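Local coordinates for nitrogenase iron-molybdenum cofactor biosynthesis protein NifB (Methanothermobacter thermautotrophicus, PDB 7JMA) that probably carries out the radical SAM-dependent carbide insertion that couples two [4Fe-4S] clusters into the [8Fe-9S-C] precursor of the nitrogenase iron-molybdenum cofactor, at residues C38-K43 / S117-L122; T137-V142 / K192-L197. All coordinates share one frame; numbering follows the deposited sequence.

Contact 1. Residues C38-K43 / S117-L122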
loop_
_atom_site.group_PDB
_atom_site.type_symbol
_atom_site.label_atom_id
_atom_site.label_comp_id
_atom_site.label_asym_id
_atom_site.label_seq_id
_atom_site.Cartn_x
_atom_site.Cartn_y
_atom_site.Cartn_z
ATOM N N CYS A 38 -5.363 -10.407 -5.657
ATOM C CA CYS A 38 -5.243 -8.972 -5.860
ATOM C C CYS A 38 -6.457 -8.525 -6.668
ATOM O O CYS A 38 -7.057 -9.322 -7.402
ATOM C CB CYS A 38 -3.915 -8.602 -6.539
ATOM S SG CYS A 38 -3.581 -6.824 -6.617
ATOM N N ASN A 39 -6.848 -7.261 -6.498
ATOM C CA ASN A 39 -8.051 -6.741 -7.142
ATOM C C ASN A 39 -7.756 -5.714 -8.233
ATOM O O ASN A 39 -8.686 -5.107 -8.772
ATOM C CB ASN A 39 -9.013 -6.151 -6.106
ATOM C CG ASN A 39 -8.324 -5.235 -5.117
ATOM O OD1 ASN A 39 -7.135 -4.935 -5.254
ATOM N ND2 ASN A 39 -9.081 -4.765 -4.115
ATOM N N ILE A 40 -6.494 -5.489 -8.567
ATOM C CA ILE A 40 -6.141 -4.579 -9.651
ATOM C C ILE A 40 -5.032 -5.241 -10.448
ATOM O O ILE A 40 -4.343 -6.139 -9.965
ATOM C CB ILE A 40 -5.677 -3.188 -9.161
ATOM C CG1 ILE A 40 -4.269 -3.279 -8.561
ATOM C CG2 ILE A 40 -6.714 -2.571 -8.183
ATOM C CD1 ILE A 40 -3.738 -1.919 -8.026
ATOM N N HIS A 41 -4.854 -4.791 -11.682
ATOM C CA HIS A 41 -3.652 -5.153 -12.415
ATOM C C HIS A 41 -2.874 -3.888 -12.724
ATOM O O HIS A 41 -3.287 -3.084 -13.571
ATOM C CB HIS A 41 -3.932 -5.935 -13.694
ATOM C CG HIS A 41 -2.670 -6.454 -14.309
ATOM N ND1 HIS A 41 -2.086 -5.868 -15.411
ATOM C CD2 HIS A 41 -1.818 -7.422 -13.898
ATOM C CE1 HIS A 41 -0.945 -6.480 -15.677
ATOM N NE2 HIS A 41 -0.760 -7.430 -14.775
ATOM N N CYS A 42 -1.778 -3.703 -11.994
ATOM C CA CYS A 42 -0.797 -2.670 -12.263
ATOM C C CYS A 42 0.254 -3.211 -13.225
ATOM O O CYS A 42 0.709 -4.351 -13.094
ATOM C CB CYS A 42 -0.138 -2.217 -10.956
ATOM S SG CYS A 42 0.960 -0.788 -11.112
ATOM N N LYS A 43 0.610 -2.397 -14.218
ATOM C CA LYS A 43 1.606 -2.817 -15.200
ATOM C C LYS A 43 3.028 -2.836 -14.648
ATOM O O LYS A 43 3.912 -3.399 -15.298
ATOM C CB LYS A 43 1.549 -1.893 -16.414
ATOM C CG LYS A 43 0.141 -1.734 -16.979
ATOM C CD LYS A 43 0.159 -0.925 -18.263
ATOM C CE LYS A 43 -1.168 -1.010 -18.978
ATOM N NZ LYS A 43 -1.207 -0.098 -20.154
ATOM N N SER A 117 -0.093 -3.427 3.939
ATOM C CA SER A 117 0.061 -2.641 2.730
ATOM C C SER A 117 -1.106 -2.963 1.819
ATOM O O SER A 117 -1.617 -4.086 1.828
ATOM C CB SER A 117 1.397 -2.923 2.017
ATOM O OG SER A 117 2.493 -2.750 2.901
ATOM N N THR A 118 -1.535 -1.961 1.050
ATOM C CA THR A 118 -2.667 -2.155 0.155
ATOM C C THR A 118 -2.570 -1.152 -0.991
ATOM O O THR A 118 -1.937 -0.101 -0.860
ATOM C CB THR A 118 -3.983 -1.992 0.921
ATOM O OG1 THR A 118 -5.079 -2.106 0.017
ATOM C CG2 THR A 118 -4.050 -0.589 1.570
ATOM N N ASN A 119 -3.205 -1.488 -2.124
ATOM C CA ASN A 119 -3.405 -0.455 -3.131
ATOM C C ASN A 119 -4.494 0.551 -2.727
ATOM O O ASN A 119 -4.664 1.570 -3.408
ATOM C CB ASN A 119 -3.703 -1.109 -4.486
ATOM C CG ASN A 119 -4.899 -2.034 -4.442
ATOM O OD1 ASN A 119 -5.958 -1.655 -3.942
ATOM N ND2 ASN A 119 -4.763 -3.238 -5.044
ATOM N N GLY A 120 -5.242 0.291 -1.653
ATOM C CA GLY A 120 -6.265 1.217 -1.199
ATOM C C GLY A 120 -7.633 1.105 -1.850
ATOM O O GLY A 120 -8.563 1.806 -1.426
ATOM N N LEU A 121 -7.809 0.238 -2.857
ATOM C CA LEU A 121 -9.095 0.196 -3.543
ATOM C C LEU A 121 -10.245 -0.081 -2.578
ATOM O O LEU A 121 -11.318 0.523 -2.693
ATOM C CB LEU A 121 -9.076 -0.872 -4.645
ATOM C CG LEU A 121 -10.373 -0.956 -5.448
ATOM C CD1 LEU A 121 -10.674 0.309 -6.261
ATOM C CD2 LEU A 121 -10.280 -2.173 -6.403
ATOM N N LEU A 122 -10.041 -0.981 -1.618
ATOM C CA LEU A 122 -11.095 -1.375 -0.683
ATOM C C LEU A 122 -11.049 -0.594 0.619
ATOM O O LEU A 122 -11.782 -0.940 1.559
ATOM C CB LEU A 122 -10.997 -2.870 -0.371
ATOM C CG LEU A 122 -11.357 -3.717 -1.584
ATOM C CD1 LEU A 122 -10.976 -5.172 -1.351
ATOM C CD2 LEU A 122 -12.848 -3.571 -1.852
HETATM O O HOH W 1 -7.675 -2.931 -2.050
#
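The carboxamide of Asn39 lies over the methyl CD2 of Leu121 and meets the carboxamide of Asn119 at its oxygen end. Asn39 lies within the CxxxCxxC motif of the radical SAM fold, just before strand 40-42, which pairs with strand 154-159. Cys38 and Cys42 of the motif bind a [4Fe-4S] cluster in this protein, although none is bound to this chain. Residues 117-122 form the end of strand 113-118 and the turn into helix 123-132.

Asn119 ND2 donates to Asn39 OD1 at 2.9 Å along an almost straight N-H line (175°). The donor lies in the carbonyl plane of Asn39, and the two amide planes differ by 30°. In both asparagines CG sits between the backbone N and the carbonyl carbon (chi1 47° in Asn39), which turns each amide toward the other. A water closes the pair into a ring: it accepts from Asn39 ND2 at 3.1 Å and donates to Asn119 OD1. It also accepts from Leu122 N. Asn119 OD1 is gripped a second time by Leu121 N in an Asx turn, so the rotation of this amide is well fixed, and the backbone N of Asn119 bonds to Asp91.

Apolar groups pack against the amides. Leu121 CD2 stands 3.9 Å from Asn39 CG, against one face of the amide, and Leu122 CD1 comes to its nitrogen tip. Ile40 meets Asn119 tip to tip, with Leu173 of helix 166-186 touching both. The Ile40 methyl CD1 rests 3.4 Å from Asn119 ND2 and 3.6 Å from Asn119 CB.

Contact 2. Residues T137-V142 / K192-L197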
loop_
_atom_site.group_PDB
_atom_site.type_symbol
_atom_site.label_atom_id
_atom_site.label_comp_id
_atom_site.label_asym_id
_atom_site.label_seq_id
_atom_site.Cartn_x
_atom_site.Cartn_y
_atom_site.Cartn_z
ATOM N N THR A 137 -0.591 0.925 11.351
ATOM C CA THR A 137 0.017 1.581 10.205
ATOM C C THR A 137 -0.440 0.886 8.935
ATOM O O THR A 137 -0.512 -0.340 8.892
ATOM C CB THR A 137 1.549 1.527 10.301
ATOM O OG1 THR A 137 1.973 2.076 11.559
ATOM C CG2 THR A 137 2.198 2.303 9.146
ATOM N N VAL A 138 -0.768 1.673 7.912
ATOM C CA VAL A 138 -1.109 1.138 6.603
ATOM C C VAL A 138 -0.261 1.859 5.572
ATOM O O VAL A 138 -0.141 3.092 5.615
ATOM C CB VAL A 138 -2.603 1.303 6.276
ATOM C CG1 VAL A 138 -2.876 0.852 4.818
ATOM C CG2 VAL A 138 -3.471 0.533 7.254
ATOM N N THR A 139 0.331 1.089 4.669
ATOM C CA THR A 139 1.080 1.617 3.542
ATOM C C THR A 139 0.194 1.507 2.307
ATOM O O THR A 139 -0.271 0.413 1.973
ATOM C CB THR A 139 2.392 0.861 3.362
ATOM O OG1 THR A 139 3.171 0.980 4.556
ATOM C CG2 THR A 139 3.182 1.424 2.195
ATOM N N VAL A 140 -0.063 2.640 1.656
ATOM C CA VAL A 140 -0.933 2.715 0.481
ATOM C C VAL A 140 -0.062 3.057 -0.719
ATOM O O VAL A 140 0.745 3.987 -0.655
ATOM C CB VAL A 140 -2.035 3.776 0.670
ATOM C CG1 VAL A 140 -2.969 3.772 -0.556
ATOM C CG2 VAL A 140 -2.831 3.530 1.963
ATOM N N THR A 141 -0.192 2.298 -1.812
ATOM C CA THR A 141 0.627 2.553 -2.984
ATOM C C THR A 141 -0.141 3.493 -3.902
ATOM O O THR A 141 -1.204 3.132 -4.425
ATOM C CB THR A 141 0.988 1.243 -3.676
ATOM O OG1 THR A 141 1.816 0.486 -2.778
ATOM C CG2 THR A 141 1.779 1.520 -4.958
ATOM N N VAL A 142 0.390 4.698 -4.080
ATOM C CA VAL A 142 -0.240 5.742 -4.878
ATOM C C VAL A 142 0.768 6.150 -5.934
ATOM O O VAL A 142 1.789 6.775 -5.618
ATOM C CB VAL A 142 -0.653 6.966 -4.049
ATOM C CG1 VAL A 142 -1.306 7.984 -4.990
ATOM C CG2 VAL A 142 -1.597 6.600 -2.898
ATOM N N LYS A 192 1.301 5.613 5.467
ATOM C CA LYS A 192 2.512 5.786 4.692
ATOM C C LYS A 192 2.144 5.584 3.229
ATOM O O LYS A 192 1.368 4.685 2.906
ATOM C CB LYS A 192 3.578 4.778 5.114
ATOM C CG LYS A 192 3.893 4.848 6.611
ATOM C CD LYS A 192 4.934 3.819 7.020
ATOM C CE LYS A 192 5.326 3.981 8.489
ATOM N NZ LYS A 192 6.074 2.795 9.014
ATOM N N VAL A 193 2.659 6.431 2.347
ATOM C CA VAL A 193 2.351 6.315 0.922
ATOM C C VAL A 193 3.604 5.862 0.192
ATOM O O VAL A 193 4.670 6.477 0.329
ATOM C CB VAL A 193 1.798 7.636 0.354
ATOM C CG1 VAL A 193 1.757 7.609 -1.182
ATOM C CG2 VAL A 193 0.388 7.878 0.902
ATOM N N ASN A 194 3.480 4.762 -0.561
ATOM C CA ASN A 194 4.513 4.309 -1.478
ATOM C C ASN A 194 4.177 4.826 -2.869
ATOM O O ASN A 194 3.026 4.726 -3.309
ATOM C CB ASN A 194 4.601 2.777 -1.512
ATOM C CG ASN A 194 5.422 2.209 -0.372
ATOM O OD1 ASN A 194 5.841 2.932 0.532
ATOM N ND2 ASN A 194 5.636 0.904 -0.398
ATOM N N SER A 195 5.173 5.376 -3.551
ATOM C CA SER A 195 5.016 5.801 -4.934
ATOM C C SER A 195 6.188 5.276 -5.744
ATOM O O SER A 195 7.348 5.491 -5.375
ATOM C CB SER A 195 4.929 7.325 -5.035
ATOM O OG SER A 195 3.867 7.813 -4.223
ATOM N N VAL A 196 5.889 4.574 -6.838
ATOM C CA VAL A 196 6.929 4.069 -7.729
ATOM C C VAL A 196 7.333 5.167 -8.705
ATOM O O VAL A 196 6.493 5.734 -9.416
ATOM C CB VAL A 196 6.449 2.816 -8.475
ATOM C CG1 VAL A 196 7.540 2.308 -9.440
ATOM C CG2 VAL A 196 6.039 1.729 -7.475
ATOM N N LEU A 197 8.626 5.461 -8.750
ATOM C CA LEU A 197 9.144 6.480 -9.652
ATOM C C LEU A 197 9.336 5.850 -11.027
ATOM O O LEU A 197 10.187 4.977 -11.200
ATOM C CB LEU A 197 10.448 7.045 -9.103
ATOM C CG LEU A 197 11.163 8.066 -9.972
ATOM C CD1 LEU A 197 10.227 9.218 -10.264
ATOM C CD2 LEU A 197 12.410 8.546 -9.258
HETATM O O HOH W 2 4.447 -0.476 -2.806
#
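Strands 137-141 and 190-197 are adjacent parallel strands of the six-stranded sheet that forms the partial TIM barrel of the radical SAM fold. Their ladder pairs Thr139 with Lys192, Val140 with Val193 and Thr141 with Asn194. Lys192 N donates to Val138 O and Val140 N to Lys192 O; two residues on, Asn194 N reaches Val140 O and Val142 N reaches Asn194 O at 2.7 Å. Beyond the last bridge, Ser195 OG takes over from the backbone, donating to Val142 O at 2.7 Å.

On the face carrying Thr139, Thr141, Lys192 and Asn194, the contacts are mixed. The Lys192 chain, extended beyond CG, runs past the methyl of Thr137, with CE 3.6 Å from Thr137 CG2. The Thr137 side chain also comes within about 4 Å of that of Cys115, a cluster ligand in this protein, though no cluster is bound to this chain. The methyl CG2 of Thr139 is anti to its backbone N (chi1 of OG1 -59°), and this carries it against the flat amide of Asn194, 3.5 Å from Asn194 CG. A water accepts from Asn194 ND2 and also bonds Thr141 OG1 at 2.8 Å.

On the side of Val140 and Val193 the contact is apolar: just past the strand end, Val142 CB packs on Val193 CG1 at 3.8 Å. Helix 206-216 covers that side, with Val213 on Val193 and Ile209 on Val142, and strands 113-118 and 220-225 flank the pair.

Strand 113-118 ties the two contacts together: the turn that follows it supplies one side of contact 1, and the strand itself is the sheet neighbour of strand 137-141 in contact 2. Thr118 N and O make probable hydrogen bonds with Thr139 O and Thr141 N, and the contact centres lie 11 Å apart. Contact 2 is a strand pair within the sheet, held chiefly by repeating backbone bonds. In contact 1 the start of edge strand 40-42 and the residues before it meet that turn, and asparagine side chains plus a water do the bridging. Both are partly buried; contact 2 has no exposed residue among those that touch, whereas contact 1 includes the exposed Cys38.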